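Local coordinates for C2 toxin component I (Clostridium botulinum, PDB 2J3X), which acts as the enzymatic component of a binary toxin, an ADP-ribosyltransferase whose target in host cells is probably monomeric actin, at residues Thr66-Glu69 / Ile70-Glu73; Glu75-Asn78 / Leu79-Val82; Ser239-Ser242 / His243-Gly247. The protein carries 2 engineered substitutions. All coordinates share one frame; numbering follows the deposited sequence.

Contact 1: residues Thr66-Glu69 / Ile70-Glu73. With SO4 (sulfate ion), chain U; SO4 (sulfate ion), chain M.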
loop_
_atom_site.group_PDB
_atom_site.type_symbol
_atom_site.label_atom_id
_atom_site.label_comp_id
_atom_site.label_asym_id
_atom_site.label_seq_id
_atom_site.Cartn_x
_atom_site.Cartn_y
_atom_site.Cartn_z
ATOM N N THR A 66 -17.902 6.430 5.269
ATOM C CA THR A 66 -18.621 7.469 6.040
ATOM C C THR A 66 -17.856 8.786 6.122
ATOM O O THR A 66 -18.416 9.860 5.867
ATOM C CB THR A 66 -18.929 6.961 7.456
ATOM O OG1 THR A 66 -19.776 5.829 7.341
ATOM C CG2 THR A 66 -19.691 8.030 8.253
ATOM N N ALA A 67 -16.561 8.695 6.422
ATOM C CA ALA A 67 -15.736 9.879 6.571
ATOM C C ALA A 67 -15.579 10.549 5.197
ATOM O O ALA A 67 -15.597 11.779 5.093
ATOM C CB ALA A 67 -14.367 9.489 7.134
ATOM N N ILE A 68 -15.461 9.755 4.115
ATOM C CA ILE A 68 -15.358 10.361 2.785
ATOM C C ILE A 68 -16.632 11.135 2.433
ATOM O O ILE A 68 -16.569 12.274 1.938
ATOM C CB ILE A 68 -15.123 9.243 1.694
ATOM C CG1 ILE A 68 -13.821 8.496 1.991
ATOM C CG2 ILE A 68 -15.107 9.825 0.253
ATOM C CD1 ILE A 68 -12.554 9.392 2.282
ATOM N N GLU A 69 -17.791 10.524 2.709
ATOM C CA GLU A 69 -19.083 11.146 2.403
ATOM C C GLU A 69 -19.268 12.436 3.200
ATOM O O GLU A 69 -19.750 13.433 2.652
ATOM C CB GLU A 69 -20.167 10.152 2.758
ATOM C CG GLU A 69 -20.157 8.955 1.807
ATOM C CD GLU A 69 -20.966 7.802 2.322
ATOM O OE1 GLU A 69 -21.458 7.823 3.480
ATOM O OE2 GLU A 69 -21.105 6.839 1.570
ATOM N N ILE A 70 -18.865 12.436 4.477
ATOM C CA ILE A 70 -18.873 13.682 5.249
ATOM C C ILE A 70 -18.049 14.771 4.570
ATOM O O ILE A 70 -18.505 15.898 4.452
ATOM C CB ILE A 70 -18.390 13.455 6.721
ATOM C CG1 ILE A 70 -19.501 12.786 7.515
ATOM C CG2 ILE A 70 -17.907 14.773 7.359
ATOM C CD1 ILE A 70 -19.000 12.030 8.795
ATOM N N MET A 71 -16.827 14.462 4.131
ATOM C CA MET A 71 -16.025 15.438 3.451
ATOM C C MET A 71 -16.640 15.956 2.140
ATOM O O MET A 71 -16.550 17.146 1.843
ATOM C CB MET A 71 -14.625 14.830 3.167
ATOM C CG MET A 71 -13.753 14.869 4.453
ATOM S SD MET A 71 -12.034 14.427 4.023
ATOM C CE MET A 71 -12.178 12.653 3.752
ATOM N N LYS A 72 -17.246 15.062 1.345
ATOM C CA LYS A 72 -17.908 15.529 0.117
ATOM C C LYS A 72 -19.061 16.479 0.477
ATOM O O LYS A 72 -19.203 17.512 -0.123
ATOM C CB LYS A 72 -18.493 14.329 -0.682
ATOM C CG LYS A 72 -17.319 13.426 -1.274
ATOM C CD LYS A 72 -17.885 12.294 -2.137
ATOM C CE LYS A 72 -16.751 11.535 -2.861
ATOM N NZ LYS A 72 -17.380 10.402 -3.569
ATOM N N GLU A 73 -19.882 16.108 1.436
ATOM C CA GLU A 73 -21.045 16.985 1.762
ATOM C C GLU A 73 -20.588 18.276 2.416
ATOM O O GLU A 73 -21.307 19.287 2.335
ATOM C CB GLU A 73 -22.060 16.235 2.603
ATOM C CG GLU A 73 -22.632 15.019 1.789
ATOM C CD GLU A 73 -23.615 14.112 2.535
ATOM O OE1 GLU A 73 -23.302 13.708 3.692
ATOM O OE2 GLU A 73 -24.665 13.757 1.952
HETATM S S SO4 U . -22.970 6.355 5.943
HETATM O O1 SO4 U . -22.783 7.801 6.088
HETATM O O2 SO4 U . -22.584 5.811 4.619
HETATM O O3 SO4 U . -22.162 5.692 6.978
HETATM O O4 SO4 U . -24.382 6.017 6.170
HETATM S S SO4 M . -13.906 9.118 -5.018
HETATM O O1 SO4 M . -13.098 10.257 -4.454
HETATM O O2 SO4 M . -14.183 9.490 -6.402
HETATM O O3 SO4 M . -13.093 7.897 -5.047
HETATM O O4 SO4 M . -15.152 8.934 -4.267
#

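Contact 2: residues Glu75-Asn78 / Leu79-Val82. Unlike the reference sequence in segment 75-78: Q77 (reference His).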
loop_
_atom_site.group_PDB
_atom_site.type_symbol
_atom_site.label_atom_id
_atom_site.label_comp_id
_atom_site.label_asym_id
_atom_site.label_seq_id
_atom_site.Cartn_x
_atom_site.Cartn_y
_atom_site.Cartn_z
ATOM N N GLU A 75 -18.068 19.856 1.234
ATOM C CA GLU A 75 -17.344 20.547 0.169
ATOM C C GLU A 75 -15.833 20.632 0.430
ATOM O O GLU A 75 -15.203 21.689 0.234
ATOM C CB GLU A 75 -17.898 21.972 -0.024
ATOM C CG GLU A 75 -19.406 22.057 -0.075
ATOM C CD GLU A 75 -19.895 21.796 -1.453
ATOM O OE1 GLU A 75 -19.349 20.863 -2.080
ATOM O OE2 GLU A 75 -20.785 22.526 -1.923
ATOM N N ASN A 76 -15.247 19.535 0.890
ATOM C CA ASN A 76 -13.839 19.510 1.195
ATOM C C ASN A 76 -12.999 19.697 -0.070
ATOM O O ASN A 76 -13.037 18.840 -0.978
ATOM C CB ASN A 76 -13.502 18.212 1.911
ATOM C CG ASN A 76 -12.041 18.156 2.357
ATOM O OD1 ASN A 76 -11.146 18.023 1.528
ATOM N ND2 ASN A 76 -11.795 18.365 3.646
ATOM N N GLN A 77 -12.214 20.775 -0.106
ATOM C CA GLN A 77 -11.456 21.125 -1.303
ATOM C C GLN A 77 -10.291 20.184 -1.488
ATOM O O GLN A 77 -9.893 19.933 -2.651
ATOM C CB GLN A 77 -10.968 22.592 -1.285
ATOM C CG GLN A 77 -12.168 23.629 -1.446
ATOM C CD GLN A 77 -13.106 23.320 -2.615
ATOM O OE1 GLN A 77 -12.675 23.228 -3.785
ATOM N NE2 GLN A 77 -14.413 23.154 -2.304
ATOM N N ASN A 78 -9.716 19.679 -0.391
ATOM C CA ASN A 78 -8.598 18.703 -0.581
ATOM C C ASN A 78 -9.126 17.479 -1.342
ATOM O O ASN A 78 -8.485 17.026 -2.305
ATOM C CB ASN A 78 -7.993 18.303 0.746
ATOM C CG ASN A 78 -7.156 19.422 1.357
ATOM O OD1 ASN A 78 -6.729 20.328 0.651
ATOM N ND2 ASN A 78 -6.903 19.336 2.664
ATOM N N LEU A 79 -10.303 16.979 -0.950
ATOM C CA LEU A 79 -10.818 15.762 -1.607
ATOM C C LEU A 79 -11.209 16.082 -3.043
ATOM O O LEU A 79 -10.938 15.293 -3.958
ATOM C CB LEU A 79 -11.997 15.184 -0.801
ATOM C CG LEU A 79 -12.731 14.029 -1.439
ATOM C CD1 LEU A 79 -11.756 12.777 -1.551
ATOM C CD2 LEU A 79 -13.930 13.658 -0.554
ATOM N N PHE A 80 -11.916 17.191 -3.251
ATOM C CA PHE A 80 -12.280 17.571 -4.641
ATOM C C PHE A 80 -11.051 17.761 -5.510
ATOM O O PHE A 80 -11.077 17.400 -6.694
ATOM C CB PHE A 80 -13.084 18.863 -4.681
ATOM C CG PHE A 80 -14.471 18.742 -4.060
ATOM C CD1 PHE A 80 -15.038 17.517 -3.730
ATOM C CD2 PHE A 80 -15.234 19.897 -3.911
ATOM C CE1 PHE A 80 -16.359 17.454 -3.141
ATOM C CE2 PHE A 80 -16.513 19.845 -3.367
ATOM C CZ PHE A 80 -17.072 18.652 -2.994
ATOM N N ASP A 81 -9.997 18.334 -4.945
ATOM C CA ASP A 81 -8.756 18.534 -5.718
ATOM C C ASP A 81 -8.135 17.188 -6.124
ATOM O O ASP A 81 -7.742 17.005 -7.281
ATOM C CB ASP A 81 -7.725 19.377 -4.939
ATOM C CG ASP A 81 -8.038 20.868 -4.991
ATOM O OD1 ASP A 81 -8.813 21.273 -5.882
ATOM O OD2 ASP A 81 -7.493 21.609 -4.143
ATOM N N VAL A 82 -8.053 16.231 -5.195
ATOM C CA VAL A 82 -7.609 14.851 -5.544
ATOM C C VAL A 82 -8.496 14.274 -6.657
ATOM O O VAL A 82 -7.980 13.696 -7.652
ATOM C CB VAL A 82 -7.582 13.906 -4.314
ATOM C CG1 VAL A 82 -7.467 12.391 -4.685
ATOM C CG2 VAL A 82 -6.476 14.349 -3.299
HETATM O O HOH W 1 -6.541 21.351 -1.908
#

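Contact 3: residues Ser239-Ser242 / His243-Gly247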
loop_
_atom_site.group_PDB
_atom_site.type_symbol
_atom_site.label_atom_id
_atom_site.label_comp_id
_atom_site.label_asym_id
_atom_site.label_seq_id
_atom_site.Cartn_x
_atom_site.Cartn_y
_atom_site.Cartn_z
ATOM N N SER A 239 -21.643 -24.464 -2.201
ATOM C CA SER A 239 -21.987 -25.649 -2.989
ATOM C C SER A 239 -20.847 -26.661 -2.915
ATOM O O SER A 239 -21.083 -27.831 -3.169
ATOM C CB SER A 239 -22.265 -25.275 -4.455
ATOM O OG SER A 239 -21.036 -25.161 -5.196
ATOM N N LYS A 240 -19.631 -26.219 -2.590
ATOM C CA LYS A 240 -18.471 -27.160 -2.574
ATOM C C LYS A 240 -18.167 -27.773 -1.214
ATOM O O LYS A 240 -17.287 -28.680 -1.123
ATOM C CB LYS A 240 -17.198 -26.455 -3.029
ATOM C CG LYS A 240 -17.223 -26.095 -4.554
ATOM C CD LYS A 240 -15.963 -25.392 -4.970
ATOM C CE LYS A 240 -15.850 -25.294 -6.464
ATOM N NZ LYS A 240 -15.357 -26.613 -7.053
ATOM N N LEU A 241 -18.841 -27.303 -0.183
ATOM C CA LEU A 241 -18.578 -27.730 1.202
ATOM C C LEU A 241 -19.442 -28.960 1.546
ATOM O O LEU A 241 -20.590 -29.048 1.113
ATOM C CB LEU A 241 -18.951 -26.606 2.171
ATOM C CG LEU A 241 -18.094 -25.323 2.138
ATOM C CD1 LEU A 241 -18.472 -24.383 3.277
ATOM C CD2 LEU A 241 -16.596 -25.634 2.136
ATOM N N SER A 242 -18.898 -29.886 2.328
ATOM C CA SER A 242 -19.726 -30.977 2.843
ATOM C C SER A 242 -20.665 -30.402 3.889
ATOM O O SER A 242 -20.467 -29.274 4.423
ATOM C CB SER A 242 -18.831 -32.054 3.488
ATOM O OG SER A 242 -18.249 -31.540 4.686
ATOM N N HIS A 243 -21.695 -31.151 4.255
ATOM C CA HIS A 243 -22.619 -30.652 5.250
ATOM C C HIS A 243 -21.891 -30.360 6.571
ATOM O O HIS A 243 -22.194 -29.380 7.248
ATOM C CB HIS A 243 -23.772 -31.651 5.463
ATOM C CG HIS A 243 -24.858 -31.119 6.337
ATOM N ND1 HIS A 243 -25.655 -30.058 5.965
ATOM C CD2 HIS A 243 -25.270 -31.487 7.576
ATOM C CE1 HIS A 243 -26.517 -29.797 6.933
ATOM N NE2 HIS A 243 -26.295 -30.643 7.927
ATOM N N GLU A 244 -20.933 -31.222 6.907
ATOM C CA GLU A 244 -20.192 -31.070 8.151
ATOM C C GLU A 244 -19.252 -29.871 8.096
ATOM O O GLU A 244 -19.127 -29.138 9.076
ATOM C CB GLU A 244 -19.431 -32.335 8.480
ATOM C CG GLU A 244 -20.332 -33.511 8.822
ATOM C CD GLU A 244 -19.535 -34.703 9.243
ATOM O OE1 GLU A 244 -18.550 -34.996 8.540
ATOM O OE2 GLU A 244 -19.877 -35.357 10.266
ATOM N N GLN A 245 -18.643 -29.636 6.946
ATOM C CA GLN A 245 -17.783 -28.455 6.766
ATOM C C GLN A 245 -18.563 -27.170 6.926
ATOM O O GLN A 245 -18.156 -26.270 7.648
ATOM C CB GLN A 245 -17.106 -28.504 5.398
ATOM C CG GLN A 245 -15.808 -29.295 5.375
ATOM C CD GLN A 245 -15.335 -29.566 3.956
ATOM O OE1 GLN A 245 -16.123 -29.503 3.000
ATOM N NE2 GLN A 245 -14.045 -29.858 3.803
ATOM N N LEU A 246 -19.680 -27.074 6.223
ATOM C CA LEU A 246 -20.599 -25.943 6.354
ATOM C C LEU A 246 -21.033 -25.695 7.796
ATOM O O LEU A 246 -20.962 -24.555 8.270
ATOM C CB LEU A 246 -21.818 -26.141 5.439
ATOM C CG LEU A 246 -22.802 -24.956 5.453
ATOM C CD1 LEU A 246 -22.197 -23.590 4.984
ATOM C CD2 LEU A 246 -24.113 -25.330 4.704
ATOM N N GLY A 247 -21.448 -26.752 8.505
ATOM C CA GLY A 247 -21.912 -26.578 9.890
ATOM C C GLY A 247 -20.814 -26.069 10.785
ATOM O O GLY A 247 -21.029 -25.196 11.604
HETATM O O HOH W 2 -15.917 -30.447 0.444
#

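Contact 1: residues Thr66-Glu69 / Ile70-Glu73
The backbone oxygen I68 O accepts the amide K72 N at 2.9 Å, one of four consecutive i to i+4 bonds that make residues 66-73 a regular alpha-helical stretch. The last of them runs from E73 N to E69 O, also 2.9 Å. On the inward side of the helix the side chains of I68 and M71 meet at their ends: the bend of M71 at its last torsion (chi3 -74°) swings CE back along the helix, and it lies 3.6 Å from I68 CD1. Both residues also touch L79 of helix 77-90, so this pair forms part of the interface between two successive helices. The other branch of I68, CG2, lies 3.9 Å from K72 CE and thus flanks the aliphatic part of the lysine. Two sulfates, probably from the crystallisation liquor, lie beside the polar residues. One is near T66 and E69; E69 OE1 comes within 2.6 Å of its oxygen O2, so close that the acid probably carries a proton, consistent with crystals at pH 3.0. At the other, K72, extended through all its outer torsions, places NZ 2.8 Å from sulfate O4.

Contact 2: residues Glu75-Asn78 / Leu79-Val82
N76 and L79 form the tight part of this helix start. The side-chain oxygen N76 OD1 accepts L79 N at 2.8 Å with an N-H...O angle of 155°, with CG anti to the backbone nitrogen of N76 (chi1 -176°), a setting that carries OD1 over the first turn. L79 is buried beyond this bond, packed against F56 of helix 47-59 and against I68 and M71 of helix 65-73. N76 is thus the N-cap of helix 77-90. The preceding residue, E75, has positive phi and ends helix 65-73 in a Schellman motif, so one helix stops and the next begins within a few residues. N76 O, which also accepts F80 N at 3.0 Å, sits over one face of the F80 ring, 3.4 Å from CG and offset toward the rim. Toward solvent the exposed side chains of E75 and Q77 gather round this ring and are held less firmly. E75 OE1 approaches in the ring plane at the edge, 3.3 Å from F80 CE2, where ring hydrogens would favour a carboxyl oxygen; the carboxyl and ring planes are perpendicular. Q77, where the reference sequence has histidine, brings NE2 obliquely to 3.7 Å from F80 CD2, and a weak bond holds that nitrogen to E75 O. Away from this group, on the side of helix 47-59, N78 OD1 accepts a water at 2.8 Å and a second bond from K52.

Contact 3: residues Ser239-Ser242 / His243-Gly247
S242 holds OG between its backbone nitrogen and carbonyl carbon (chi1 69°), and Q245, with CG beside its own backbone nitrogen (chi1 -86°) and the chain extended beyond, folds back toward that serine. Each residue thereby binds the main chain of the other. Q245 N donates to S242 OG at 3.0 Å, and S242 N donates to Q245 OE1 at 2.9 Å in a nearly straight bond of 173°. This reciprocal pair is a capping box, with S242 as the N-cap of helix 243-254. S242 O in turn accepts L246 N at 2.9 Å, beginning the regular helical bonding. Q245 OE1 also receives a water at 2.7 Å, and the same water donates to K240 O, so the approaching loop is tied to the cap as well. At the other end of the amide, NE2 is bonded to S284 OG of helix 273-286, which fixes the amide's rotation. Outside the box, L241 and L246 form a hydrophobic staple, their CD1 atoms 4.2 Å apart. L241 also touches A285 and V288, whereas the L246 side chain reaches F381.

In the fold
Followed from the N terminus, the three contacts come strictly in series; none nests in or crosses another, and each is closed within about a helical turn. Contact 1 occupies helix 65-73. A short turn leads into contact 2 at the start of helix 77-90, and the two touch directly: M71 O and N76 N lie 2.9 Å apart, a probable hydrogen bond, while K72 CG packs on L79 CD2. Contact 3 follows much later, where the loop after helix 227-234 enters helix 243-254. It belongs to the second of the two ADP-ribosyltransferase family regions, its centre about 41 Å from that of contact 1 and about 48 Å from that of contact 2.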